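Side-chain contacts in serine racemase (PDB 4ECL), which is a racemase of the alanine racemase family, here as its cytoplasmic domain, which pairs a TIM-barrel part with a C-terminal beta domain: residues L84-P89 with T103-R108; I126-H131 with F135-K140; W188-S191 with N195-K198. All coordinates share one frame; numbering follows the deposited sequence.

In the fold
All three contacts belong to the TIM-barrel part, and none is fully buried. Contacts 1 and 2 reach neighbouring strands of the parallel sheet, 101-104 and 120-127, and both touch the second subunit; they meet where the Phe135 ring packs on the backbone of Asp106 and Tyr107. Contact 3 lies farther from the centre of the chain, at the end of helix 169-191, and meets contact 2 through a cation-pi pair of Lys140 with Trp188. The chemistry shifts accordingly. Contact 1 sets the loop after strand 80-83 against the end of strand 101-104 by apolar and van der Waals touches, contact 2 adds backbone bonding and a carboxylate-held turn, and contact 3 sets one isoleucine against a half-exposed helix end.

Contact 1 (L84-P89 with T103-R108); sequences LGYTSP and TLIDYR
The Tyr86 ring meets Ile105 at its edge: CD1 of the isoleucine lies near the ring plane, 3.9 Å from Tyr86 CD2. A second ring, that of Tyr109, meets Tyr86 with the two planes at about 55°, and Val252 of the second subunit packs on both Tyr86 and Ile105. The isoleucine reaches the ring with an extended branch, CG1 set between the backbone N and the carbonyl carbon (chi1 62°) and CD1 stretched on from it, while Ile105 CG2 turns toward the backbone of Gly85, 4.3 Å from its C atom. Nearer the strands, Thr103 leans on the main chain of Leu84. Thr103 OG1 sits 3.5 Å from Leu84 CA, and Thr103 CG2 is 3.8 Å from Leu84 O. The hydroxyl itself is hydrogen-bonded to the carbonyl O of Ile83, at the end of the neighbouring strand. Polar support for the 84-89 loop comes from Gln102, whose side chain bonds Gly85 O and Thr87 OG1. Across the two segments, then, the contact rests on close van der Waals fit, apolar between Tyr86 and Ile105 and mixed where Thr103 meets the Leu84 main chain, and the Tyr86-Ile105 patch forms part of the surface buried in the dimer.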
# COMPACT_ATOMS: atom_id res chain seq x y z
N LEU A 84 11.63 -0.82 -17.24
CA LEU A 84 12.02 0.59 -17.21
C LEU A 84 13.15 0.92 -16.25
O LEU A 84 13.82 1.95 -16.40
CB LEU A 84 10.82 1.45 -16.84
CG LEU A 84 9.66 1.40 -17.81
CD1 LEU A 84 8.45 2.10 -17.20
CD2 LEU A 84 10.10 2.09 -19.11
N GLY A 85 13.36 0.07 -15.25
CA GLY A 85 14.35 0.34 -14.23
C GLY A 85 15.51 -0.64 -14.20
O GLY A 85 15.65 -1.49 -15.09
N TYR A 86 16.35 -0.53 -13.18
CA TYR A 86 17.53 -1.38 -13.05
C TYR A 86 17.15 -2.85 -12.99
O TYR A 86 16.16 -3.20 -12.36
CB TYR A 86 18.30 -0.98 -11.79
CG TYR A 86 19.35 -1.97 -11.33
CD1 TYR A 86 19.03 -2.98 -10.43
CD2 TYR A 86 20.67 -1.86 -11.76
CE1 TYR A 86 19.99 -3.87 -9.99
CE2 TYR A 86 21.64 -2.75 -11.32
CZ TYR A 86 21.29 -3.76 -10.43
OH TYR A 86 22.25 -4.65 -9.99
N THR A 87 17.94 -3.70 -13.63
CA THR A 87 17.85 -5.13 -13.38
C THR A 87 19.25 -5.65 -13.10
O THR A 87 20.15 -5.45 -13.91
CB THR A 87 17.29 -5.90 -14.58
OG1 THR A 87 15.94 -5.49 -14.81
CG2 THR A 87 17.33 -7.40 -14.33
N SER A 88 19.43 -6.31 -11.95
CA SER A 88 20.72 -6.92 -11.62
C SER A 88 21.26 -7.76 -12.77
O SER A 88 20.59 -8.67 -13.24
CB SER A 88 20.60 -7.77 -10.35
OG SER A 88 21.88 -8.30 -10.00
N PRO A 89 22.49 -7.48 -13.21
CA PRO A 89 23.07 -8.26 -14.30
C PRO A 89 23.17 -9.74 -13.96
O PRO A 89 23.31 -10.58 -14.85
CB PRO A 89 24.46 -7.65 -14.47
CG PRO A 89 24.28 -6.23 -14.03
CD PRO A 89 23.33 -6.32 -12.85
N THR A 103 16.12 -1.83 -19.94
CA THR A 103 16.59 -0.44 -20.07
C THR A 103 18.07 -0.33 -19.68
O THR A 103 18.48 -0.78 -18.61
CB THR A 103 15.80 0.51 -19.16
OG1 THR A 103 14.46 0.64 -19.65
CG2 THR A 103 16.47 1.88 -19.12
N LEU A 104 18.88 0.26 -20.57
CA LEU A 104 20.27 0.57 -20.25
C LEU A 104 20.34 1.87 -19.46
O LEU A 104 20.21 2.96 -20.02
CB LEU A 104 21.10 0.67 -21.54
CG LEU A 104 21.10 -0.62 -22.36
CD1 LEU A 104 21.99 -0.49 -23.59
CD2 LEU A 104 21.56 -1.79 -21.48
N ILE A 105 20.55 1.75 -18.16
CA ILE A 105 20.41 2.91 -17.29
C ILE A 105 21.65 3.80 -17.27
O ILE A 105 21.53 4.99 -16.95
CB ILE A 105 20.06 2.50 -15.86
CG1 ILE A 105 21.19 1.65 -15.27
CG2 ILE A 105 18.71 1.79 -15.84
CD1 ILE A 105 21.10 1.49 -13.76
N ASP A 106 22.81 3.22 -17.59
CA ASP A 106 24.05 3.96 -17.85
C ASP A 106 25.16 3.09 -18.48
O ASP A 106 25.00 1.88 -18.64
CB ASP A 106 24.53 4.75 -16.62
CG ASP A 106 25.24 3.88 -15.59
OD1 ASP A 106 25.30 2.64 -15.75
OD2 ASP A 106 25.73 4.45 -14.59
N TYR A 107 26.28 3.71 -18.82
CA TYR A 107 27.35 2.99 -19.51
C TYR A 107 27.93 1.80 -18.72
O TYR A 107 27.91 0.66 -19.20
CB TYR A 107 28.47 3.95 -19.95
CG TYR A 107 29.49 3.31 -20.85
CD1 TYR A 107 29.12 2.78 -22.08
CD2 TYR A 107 30.82 3.21 -20.47
CE1 TYR A 107 30.04 2.17 -22.90
CE2 TYR A 107 31.75 2.61 -21.28
CZ TYR A 107 31.36 2.09 -22.50
OH TYR A 107 32.29 1.49 -23.32
N ARG A 108 28.44 2.07 -17.52
CA ARG A 108 28.93 1.02 -16.62
C ARG A 108 27.95 -0.16 -16.50
O ARG A 108 28.35 -1.34 -16.52
CB ARG A 108 29.20 1.62 -15.24
CG ARG A 108 29.50 0.62 -14.13
CD ARG A 108 29.89 1.36 -12.85
NE ARG A 108 30.96 2.32 -13.12
CZ ARG A 108 32.26 2.05 -13.01
NH1 ARG A 108 32.65 0.84 -12.62
NH2 ARG A 108 33.16 2.98 -13.29

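Contact 2 (I126-H131 with F135-K140)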
# COMPACT_ATOMS: atom_id res chain seq x y z
N ILE A 126 18.27 7.89 -22.19
CA ILE A 126 19.10 9.09 -22.20
C ILE A 126 18.58 10.05 -21.15
O ILE A 126 17.40 10.36 -21.13
CB ILE A 126 19.04 9.82 -23.56
CG1 ILE A 126 19.29 8.85 -24.72
CG2 ILE A 126 20.06 10.96 -23.59
CD1 ILE A 126 20.73 8.37 -24.81
N ASP A 127 19.45 10.51 -20.26
CA ASP A 127 19.02 11.51 -19.29
C ASP A 127 19.04 12.86 -19.97
O ASP A 127 20.11 13.33 -20.40
CB ASP A 127 19.94 11.50 -18.06
CG ASP A 127 19.73 12.72 -17.16
OD1 ASP A 127 18.65 13.35 -17.22
OD2 ASP A 127 20.66 13.06 -16.39
N THR A 128 17.88 13.50 -20.09
CA THR A 128 17.84 14.82 -20.73
C THR A 128 17.52 15.95 -19.76
O THR A 128 17.25 17.07 -20.19
CB THR A 128 16.85 14.85 -21.91
OG1 THR A 128 15.57 14.35 -21.49
CG2 THR A 128 17.36 13.98 -23.04
N GLY A 129 17.57 15.68 -18.46
CA GLY A 129 17.34 16.72 -17.48
C GLY A 129 16.71 16.24 -16.18
O GLY A 129 16.73 16.93 -15.16
N MSE A 130 16.15 15.04 -16.22
CA MSE A 130 15.53 14.45 -15.04
C MSE A 130 16.60 14.10 -14.01
O MSE A 130 16.36 14.16 -12.80
CB MSE A 130 14.75 13.20 -15.44
CG MSE A 130 14.40 12.27 -14.32
SE MSE A 130 12.62 11.53 -14.59
CE MSE A 130 11.70 13.25 -14.71
N HIS A 131 17.79 13.74 -14.50
CA HIS A 131 18.93 13.46 -13.64
C HIS A 131 18.69 12.31 -12.66
O HIS A 131 19.16 12.32 -11.52
CB HIS A 131 19.34 14.72 -12.88
CG HIS A 131 19.80 15.83 -13.78
ND1 HIS A 131 19.73 17.16 -13.42
CD2 HIS A 131 20.31 15.80 -15.03
CE1 HIS A 131 20.19 17.90 -14.41
NE2 HIS A 131 20.56 17.10 -15.40
N PHE A 135 21.97 7.65 -19.64
CA PHE A 135 23.25 8.18 -20.13
C PHE A 135 23.15 9.70 -20.22
O PHE A 135 22.14 10.22 -20.66
CB PHE A 135 23.52 7.65 -21.54
CG PHE A 135 23.92 6.20 -21.61
CD1 PHE A 135 23.08 5.20 -21.16
CD2 PHE A 135 25.14 5.84 -22.18
CE1 PHE A 135 23.44 3.87 -21.25
CE2 PHE A 135 25.52 4.50 -22.28
CZ PHE A 135 24.67 3.52 -21.81
N SER A 136 24.21 10.41 -19.85
CA SER A 136 24.21 11.87 -19.95
C SER A 136 24.33 12.31 -21.40
O SER A 136 24.87 11.59 -22.23
CB SER A 136 25.34 12.47 -19.11
OG SER A 136 25.11 12.22 -17.73
N THR A 137 23.82 13.50 -21.71
CA THR A 137 23.87 13.99 -23.08
C THR A 137 25.29 14.40 -23.46
O THR A 137 25.61 14.50 -24.64
CB THR A 137 22.93 15.18 -23.31
OG1 THR A 137 23.16 16.18 -22.32
CG2 THR A 137 21.48 14.73 -23.25
N GLU A 138 26.13 14.66 -22.46
CA GLU A 138 27.52 15.00 -22.70
C GLU A 138 28.22 13.79 -23.29
O GLU A 138 28.80 13.86 -24.37
CB GLU A 138 28.24 15.37 -21.40
CG GLU A 138 27.35 15.92 -20.31
CD GLU A 138 27.21 17.43 -20.38
OE1 GLU A 138 27.11 17.96 -21.51
OE2 GLU A 138 27.22 18.08 -19.31
N ASP A 139 28.12 12.67 -22.58
CA ASP A 139 28.91 11.49 -22.86
C ASP A 139 28.51 10.77 -24.14
O ASP A 139 28.18 9.58 -24.12
CB ASP A 139 28.85 10.52 -21.66
CG ASP A 139 29.10 11.22 -20.32
OD1 ASP A 139 29.73 12.30 -20.32
OD2 ASP A 139 28.67 10.68 -19.27
N LYS A 140 28.55 11.51 -25.25
CA LYS A 140 28.12 11.02 -26.56
C LYS A 140 28.81 9.72 -26.93
O LYS A 140 28.22 8.84 -27.55
CB LYS A 140 28.43 12.06 -27.64
CG LYS A 140 27.79 13.41 -27.42
CD LYS A 140 26.60 13.63 -28.32
CE LYS A 140 25.81 14.85 -27.88
NZ LYS A 140 26.71 15.88 -27.29
O HOH W 1 22.00 14.86 -19.44
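Ile126 and Phe135 face each other as a parallel beta bridge, their CA atoms 4.7 Å apart, and the bond beside it runs from Asp127 N to Phe135 O at 2.7 Å. Ile126 and Phe135 start their side chains on the same face, though the phenyl ring then leads away from Ile126; Ile143 of helix 140-146 packs on both. Two residues past Phe135, Thr137 offers its methyl: Thr137 CG2 stands 3.5 Å from Asp127 O and 4.0 Å from Ile126 CG2, the side chains of Thr137 and Ile126 crossing at about a right angle. Just past the bridge a water joins the two chain segments, donating to Asp127 O and accepting from Thr137 N. On the other face the Asp127 carboxylate swings anti to its own N (chi1 167°), toward the following turn. There Asp127 OD1 takes two backbone N-H groups, Gly129 N and His131 N, both at 2.9 Å and from opposite faces of the carboxylate plane. OD2 lies in plane at the edge of the His131 ring, and Gly129 O sits over the centre of that ring, 3.4 Å above it. His131 ND1 in turn is bonded to Ser262 O of the second subunit. An Asx turn at Asp127 thus closes the end of a parallel barrel strand, where the chain leaves the sheet at the subunit interface.

Contact 3 (W188-S191 with N195-K198)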
# COMPACT_ATOMS: atom_id res chain seq x y z
N TRP A 188 23.76 13.56 -33.61
CA TRP A 188 25.16 13.21 -33.40
C TRP A 188 25.39 11.72 -33.67
O TRP A 188 26.35 11.35 -34.33
CB TRP A 188 25.59 13.58 -31.98
CG TRP A 188 27.07 13.41 -31.74
CD1 TRP A 188 28.03 14.37 -31.86
CD2 TRP A 188 27.75 12.21 -31.36
NE1 TRP A 188 29.27 13.84 -31.58
CE2 TRP A 188 29.12 12.51 -31.26
CE3 TRP A 188 27.33 10.90 -31.08
CZ2 TRP A 188 30.07 11.56 -30.90
CZ3 TRP A 188 28.26 9.96 -30.73
CH2 TRP A 188 29.62 10.30 -30.64
N LEU A 189 24.52 10.87 -33.14
CA LEU A 189 24.60 9.44 -33.43
C LEU A 189 24.54 9.15 -34.93
O LEU A 189 25.34 8.37 -35.46
CB LEU A 189 23.50 8.66 -32.70
CG LEU A 189 23.62 8.56 -31.18
CD1 LEU A 189 22.39 7.89 -30.54
CD2 LEU A 189 24.91 7.81 -30.82
N LYS A 190 23.59 9.78 -35.62
CA LYS A 190 23.44 9.61 -37.06
C LYS A 190 24.74 9.94 -37.79
O LYS A 190 25.20 9.18 -38.66
CB LYS A 190 22.32 10.51 -37.58
CG LYS A 190 20.92 10.01 -37.28
CD LYS A 190 19.87 10.90 -37.93
CE LYS A 190 20.19 11.13 -39.40
NZ LYS A 190 20.34 9.85 -40.14
N SER A 191 25.33 11.07 -37.43
CA SER A 191 26.57 11.53 -38.03
C SER A 191 27.68 10.51 -37.86
O SER A 191 28.61 10.45 -38.67
CB SER A 191 26.96 12.87 -37.42
OG SER A 191 25.92 13.81 -37.62
N ASN A 195 22.35 4.06 -37.62
CA ASN A 195 20.92 4.09 -37.93
C ASN A 195 20.09 3.99 -36.65
O ASN A 195 20.15 2.99 -35.94
CB ASN A 195 20.54 2.93 -38.86
CG ASN A 195 21.24 3.01 -40.21
OD1 ASN A 195 21.55 4.10 -40.71
ND2 ASN A 195 21.50 1.85 -40.81
N ILE A 196 19.33 5.04 -36.36
CA ILE A 196 18.57 5.16 -35.12
C ILE A 196 17.51 4.06 -34.98
O ILE A 196 16.77 3.77 -35.92
CB ILE A 196 17.91 6.55 -35.03
CG1 ILE A 196 18.92 7.65 -35.36
CG2 ILE A 196 17.28 6.79 -33.66
CD1 ILE A 196 20.16 7.63 -34.47
N PRO A 197 17.42 3.44 -33.79
CA PRO A 197 16.34 2.48 -33.51
C PRO A 197 15.01 3.18 -33.17
O PRO A 197 14.86 4.38 -33.44
CB PRO A 197 16.87 1.73 -32.29
CG PRO A 197 17.73 2.72 -31.58
CD PRO A 197 18.40 3.52 -32.69
N LYS A 198 14.06 2.44 -32.61
CA LYS A 198 12.78 3.02 -32.21
C LYS A 198 12.96 4.09 -31.13
O LYS A 198 13.78 3.96 -30.22
CB LYS A 198 11.81 1.94 -31.74
CG LYS A 198 11.57 0.86 -32.79
CD LYS A 198 10.42 -0.06 -32.40
CE LYS A 198 10.01 -0.94 -33.57
NZ LYS A 198 8.69 -1.59 -33.31
O HOH W 2 18.70 7.12 -38.72
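Ile196 leans back against the end of helix 169-191 and touches Leu189 and Lys190, and its side chain can be followed outward. From CB the chain divides, and chi1 (-48°) settles which branch faces the helix: CG1 stands anti to the carbonyl carbon and heads for it. Ile196 CG1 meets Lys190 CG at 3.6 Å, the closest approach between the two segments. At the tip, Ile196 CD1 touches two neighbours at once, Lys190 CG at 3.8 Å and Leu189 CB at 3.9 Å. The isoleucine therefore bears on CB of Leu189 and CG of Lys190, lying across Lys190 at about a right angle. Leu189 continues inward beyond that point, packing on Ile143 and Leu144 of helix 140-146, on Phe147, and on Ile157 of strand 152-158. Pro197, next in the loop, also reaches Phe147 and Ile157, so helix end and returning loop rest on common partners. The lysine bends at its two outer torsions, chi3 and chi4, and its amine comes back toward the loop. There a water accepts from Ile196 N at 3.2 Å and, weakly, from Lys190 NZ at 3.5 Å. Direct contact between the segments is thus made by carbon alone, with the lysine contributing its methylene CG while its charged end stays at the wet margin. This suits a half-exposed connection, in which the loop returning to strand 198-200 is laid against the helix by one aliphatic side chain, with a water link beside it that is weak at the lysine.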